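Local coordinates for glutamine synthetase (Streptomyces coelicolor, PDB 4BAX), which belongs to the glutamine synthetase family and assembles from ten copies, each pairing a beta-grasp domain with a larger catalytic domain, at residues E7-E15 and P38-Q49. Numbering follows the deposited sequence.
Sequences EYIWIDGTE and PVWGFDGSSTNQ
Tyr8 and Pro38 open a run of polar and aromatic contacts between two strands that share a sheet without being neighbours in it. The run illustrates how side chains of non-adjacent strands can pair over one sheet face, their ring donors answered here by a backbone carbonyl and a side-chain amide. The phenol Tyr8 OH donates to Pro38 O at 2.6 Å, in the carbonyl plane and on a lone pair, which fixes the ring's far end. Against one face of that ring Trp40 sets the edge of its six-membered ring, a T-shaped pair with planes at 84°. Two residues on, the contact changes character: the five-membered ring of Trp10 and the Phe42 ring form an offset stack, centroids 4.2 Å apart and planes at 27°, with Trp10 CZ2 over the Phe42 centre. Trp10 NE1, also above that face, makes a weak, bent hydrogen bond to Gln49 OE1 (3.5 Å), tentative because Gln49 is poorly ordered. Gln49 OE1 accepts from Thr47 OG1 at 2.7 Å, while Gln49 NE2 is bonded to Ser91 OG.

Beyond the strands, Gly13 N reaches Thr47 O only weakly, at 3.5 Å. The Asp12 carboxylate is gripped foremost by Arg21, whose salt bridge to OD2 probably stabilises the negative charge, and by Lys19 N at OD1. With CG set between the backbone N and the carbonyl carbon (chi1 72°), Asp12 OD1 accepts from Thr14 N at 2.9 Å, an Asx turn; Thr14 OG1 adds a bond to OD2. Both Thr14 donors come from above the carboxylate plane.

Within the beta-grasp sheet, strands 75-82 and 56-66 separate 3-11 from 40-43, outermost within the chain, so these side chains meet across one sheet face, with Leu59 touching Trp10, Trp40 and Phe42, and Tyr141 of a second subunit packing on Thr47.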
loop_
_atom_site.group_PDB
_atom_site.type_symbol
_atom_site.label_atom_id
_atom_site.label_comp_id
_atom_site.label_asym_id
_atom_site.label_seq_id
_atom_site.Cartn_x
_atom_site.Cartn_y
_atom_site.Cartn_z
ATOM N N GLU A 7 2.885 41.796 1.039
ATOM C CA GLU A 7 3.008 40.818 2.119
ATOM C C GLU A 7 3.771 41.407 3.294
ATOM O O GLU A 7 4.988 41.623 3.221
ATOM C CB GLU A 7 3.714 39.559 1.623
ATOM C CG GLU A 7 3.629 38.362 2.588
ATOM C CD GLU A 7 2.264 37.668 2.614
ATOM O OE1 GLU A 7 1.363 38.043 1.834
ATOM O OE2 GLU A 7 2.077 36.759 3.449
ATOM N N TYR A 8 3.044 41.639 4.384
ATOM C CA TYR A 8 3.628 42.240 5.572
ATOM C C TYR A 8 4.193 41.135 6.436
ATOM O O TYR A 8 3.476 40.221 6.842
ATOM C CB TYR A 8 2.591 43.033 6.353
ATOM C CG TYR A 8 2.354 44.438 5.845
ATOM C CD1 TYR A 8 2.097 44.683 4.496
ATOM C CD2 TYR A 8 2.350 45.524 6.712
ATOM C CE1 TYR A 8 1.853 45.971 4.032
ATOM C CE2 TYR A 8 2.114 46.831 6.244
ATOM C CZ TYR A 8 1.865 47.046 4.906
ATOM O OH TYR A 8 1.625 48.342 4.448
ATOM N N ILE A 9 5.491 41.218 6.674
ATOM C CA ILE A 9 6.236 40.197 7.377
ATOM C C ILE A 9 6.796 40.801 8.647
ATOM O O ILE A 9 7.314 41.931 8.633
ATOM C CB ILE A 9 7.380 39.622 6.471
ATOM C CG1 ILE A 9 6.757 38.878 5.273
ATOM C CG2 ILE A 9 8.320 38.691 7.218
ATOM C CD1 ILE A 9 7.645 38.802 3.997
ATOM N N TRP A 10 6.672 40.084 9.755
ATOM C CA TRP A 10 7.273 40.582 10.980
ATOM C C TRP A 10 7.792 39.434 11.836
ATOM O O TRP A 10 7.574 38.273 11.496
ATOM C CB TRP A 10 6.328 41.506 11.761
ATOM C CG TRP A 10 5.180 40.813 12.469
ATOM C CD1 TRP A 10 5.132 40.458 13.789
ATOM C CD2 TRP A 10 3.915 40.427 11.906
ATOM N NE1 TRP A 10 3.921 39.868 14.081
ATOM C CE2 TRP A 10 3.156 39.836 12.947
ATOM C CE3 TRP A 10 3.354 40.509 10.628
ATOM C CZ2 TRP A 10 1.863 39.338 12.749
ATOM C CZ3 TRP A 10 2.059 40.008 10.432
ATOM C CH2 TRP A 10 1.333 39.436 11.487
ATOM N N ILE A 11 8.519 39.774 12.902
ATOM C CA ILE A 11 9.056 38.809 13.852
ATOM C C ILE A 11 8.279 38.934 15.158
ATOM O O ILE A 11 8.051 40.037 15.649
ATOM C CB ILE A 11 10.547 39.038 14.074
ATOM C CG1 ILE A 11 11.308 38.632 12.815
ATOM C CG2 ILE A 11 11.076 38.211 15.241
ATOM C CD1 ILE A 11 12.000 39.782 12.161
ATOM N N ASP A 12 7.863 37.797 15.713
ATOM C CA ASP A 12 7.057 37.811 16.929
ATOM C C ASP A 12 7.865 37.864 18.243
ATOM O O ASP A 12 9.061 38.181 18.253
ATOM C CB ASP A 12 5.977 36.717 16.925
ATOM C CG ASP A 12 6.537 35.317 17.098
ATOM O OD1 ASP A 12 7.705 35.157 17.515
ATOM O OD2 ASP A 12 5.804 34.359 16.771
ATOM N N GLY A 13 7.180 37.611 19.350
ATOM C CA GLY A 13 7.804 37.625 20.653
ATOM C C GLY A 13 7.921 36.240 21.261
ATOM O O GLY A 13 8.027 36.119 22.489
ATOM N N THR A 14 7.903 35.205 20.418
ATOM C CA THR A 14 8.028 33.823 20.895
ATOM C C THR A 14 9.372 33.572 21.556
ATOM O O THR A 14 10.400 34.133 21.143
ATOM C CB THR A 14 7.774 32.772 19.774
ATOM O OG1 THR A 14 6.540 33.045 19.098
ATOM C CG2 THR A 14 7.704 31.369 20.364
ATOM N N GLU A 15 9.345 32.734 22.590
ATOM C CA GLU A 15 10.539 32.398 23.362
ATOM C C GLU A 15 10.747 30.874 23.339
ATOM O O GLU A 15 9.762 30.126 23.397
ATOM C CB GLU A 15 10.358 32.872 24.806
ATOM C CG GLU A 15 10.375 34.406 24.931
ATOM C CD GLU A 15 10.077 34.911 26.349
ATOM O OE1 GLU A 15 10.682 34.390 27.315
ATOM O OE2 GLU A 15 9.243 35.838 26.498
ATOM N N PRO A 38 1.341 52.021 3.971
ATOM C CA PRO A 38 0.607 52.247 5.215
ATOM C C PRO A 38 1.184 51.399 6.358
ATOM O O PRO A 38 1.619 50.261 6.134
ATOM C CB PRO A 38 -0.828 51.797 4.873
ATOM C CG PRO A 38 -0.725 51.013 3.596
ATOM C CD PRO A 38 0.485 51.536 2.873
ATOM N N VAL A 39 1.176 51.959 7.568
ATOM C CA VAL A 39 1.451 51.175 8.767
ATOM C C VAL A 39 0.221 50.354 9.023
ATOM O O VAL A 39 -0.864 50.701 8.547
ATOM C CB VAL A 39 1.829 52.032 10.003
ATOM C CG1 VAL A 39 2.775 53.166 9.616
ATOM C CG2 VAL A 39 0.572 52.563 10.698
ATOM N N TRP A 40 0.399 49.240 9.720
ATOM C CA TRP A 40 -0.694 48.310 9.923
ATOM C C TRP A 40 -0.678 47.768 11.351
ATOM O O TRP A 40 0.159 48.135 12.164
ATOM C CB TRP A 40 -0.584 47.170 8.912
ATOM C CG TRP A 40 -1.873 46.502 8.579
ATOM C CD1 TRP A 40 -3.125 46.860 9.003
ATOM C CD2 TRP A 40 -2.046 45.367 7.725
ATOM N NE1 TRP A 40 -4.066 46.005 8.472
ATOM C CE2 TRP A 40 -3.429 45.081 7.683
ATOM C CE3 TRP A 40 -1.169 44.563 6.997
ATOM C CZ2 TRP A 40 -3.950 44.021 6.939
ATOM C CZ3 TRP A 40 -1.692 43.507 6.269
ATOM C CH2 TRP A 40 -3.067 43.247 6.243
ATOM N N GLY A 41 -1.589 46.863 11.650
ATOM C CA GLY A 41 -1.662 46.341 12.992
ATOM C C GLY A 41 -2.065 44.888 12.971
ATOM O O GLY A 41 -2.439 44.349 11.923
ATOM N N PHE A 42 -1.979 44.247 14.126
ATOM C CA PHE A 42 -2.440 42.885 14.268
ATOM C C PHE A 42 -2.751 42.613 15.727
ATOM O O PHE A 42 -2.487 43.443 16.605
ATOM C CB PHE A 42 -1.423 41.885 13.725
ATOM C CG PHE A 42 -0.147 41.861 14.480
ATOM C CD1 PHE A 42 0.885 42.731 14.151
ATOM C CD2 PHE A 42 0.029 40.975 15.529
ATOM C CE1 PHE A 42 2.078 42.717 14.858
ATOM C CE2 PHE A 42 1.219 40.954 16.241
ATOM C CZ PHE A 42 2.245 41.830 15.902
ATOM N N ASP A 43 -3.330 41.443 15.964
ATOM C CA ASP A 43 -3.633 40.995 17.313
ATOM C C ASP A 43 -2.494 40.211 17.972
ATOM O O ASP A 43 -2.183 39.080 17.582
ATOM C CB ASP A 43 -4.933 40.206 17.298
ATOM C CG ASP A 43 -6.093 41.038 16.757
ATOM O OD1 ASP A 43 -5.999 42.292 16.774
ATOM O OD2 ASP A 43 -7.089 40.452 16.276
ATOM N N GLY A 44 -1.914 40.814 19.010
ATOM C CA GLY A 44 -0.740 40.270 19.674
ATOM C C GLY A 44 -0.859 38.976 20.456
ATOM O O GLY A 44 0.127 38.248 20.580
ATOM N N SER A 45 -2.048 38.690 20.981
ATOM C CA SER A 45 -2.256 37.537 21.863
ATOM C C SER A 45 -1.871 36.249 21.148
ATOM O O SER A 45 -1.292 35.337 21.733
ATOM C CB SER A 45 -3.732 37.454 22.292
ATOM O OG SER A 45 -4.497 38.531 21.770
ATOM N N SER A 46 -2.146 36.234 19.852
ATOM C CA SER A 46 -1.916 35.088 18.996
ATOM C C SER A 46 -0.439 34.863 18.646
ATOM O O SER A 46 -0.064 33.786 18.162
ATOM C CB SER A 46 -2.757 35.260 17.727
ATOM O OG SER A 46 -4.137 35.421 18.032
ATOM N N THR A 47 0.394 35.875 18.892
ATOM C CA THR A 47 1.796 35.827 18.457
ATOM C C THR A 47 2.862 35.884 19.568
ATOM O O THR A 47 4.036 36.134 19.273
ATOM C CB THR A 47 2.107 36.914 17.389
ATOM O OG1 THR A 47 1.761 38.208 17.902
ATOM C CG2 THR A 47 1.312 36.654 16.116
ATOM N N ASN A 48 2.462 35.683 20.826
ATOM C CA ASN A 48 3.403 35.701 21.965
ATOM C C ASN A 48 3.973 37.106 22.193
ATOM O O ASN A 48 5.012 37.296 22.827
ATOM C CB ASN A 48 4.521 34.665 21.763
ATOM C CG ASN A 48 4.000 33.231 21.774
ATOM O OD1 ASN A 48 3.071 32.905 22.509
ATOM N ND2 ASN A 48 4.540 32.393 20.889
ATOM N N GLN A 49 3.257 38.077 21.637
ATOM C CA GLN A 49 3.525 39.500 21.786
ATOM C C GLN A 49 2.418 40.083 22.635
ATOM O O GLN A 49 2.149 41.288 22.643
ATOM C CB GLN A 49 3.608 40.133 20.411
ATOM C CG GLN A 49 4.883 39.738 19.707
ATOM C CD GLN A 49 4.873 40.088 18.254
ATOM O OE1 GLN A 49 3.867 39.892 17.576
ATOM N NE2 GLN A 49 5.983 40.617 17.759
#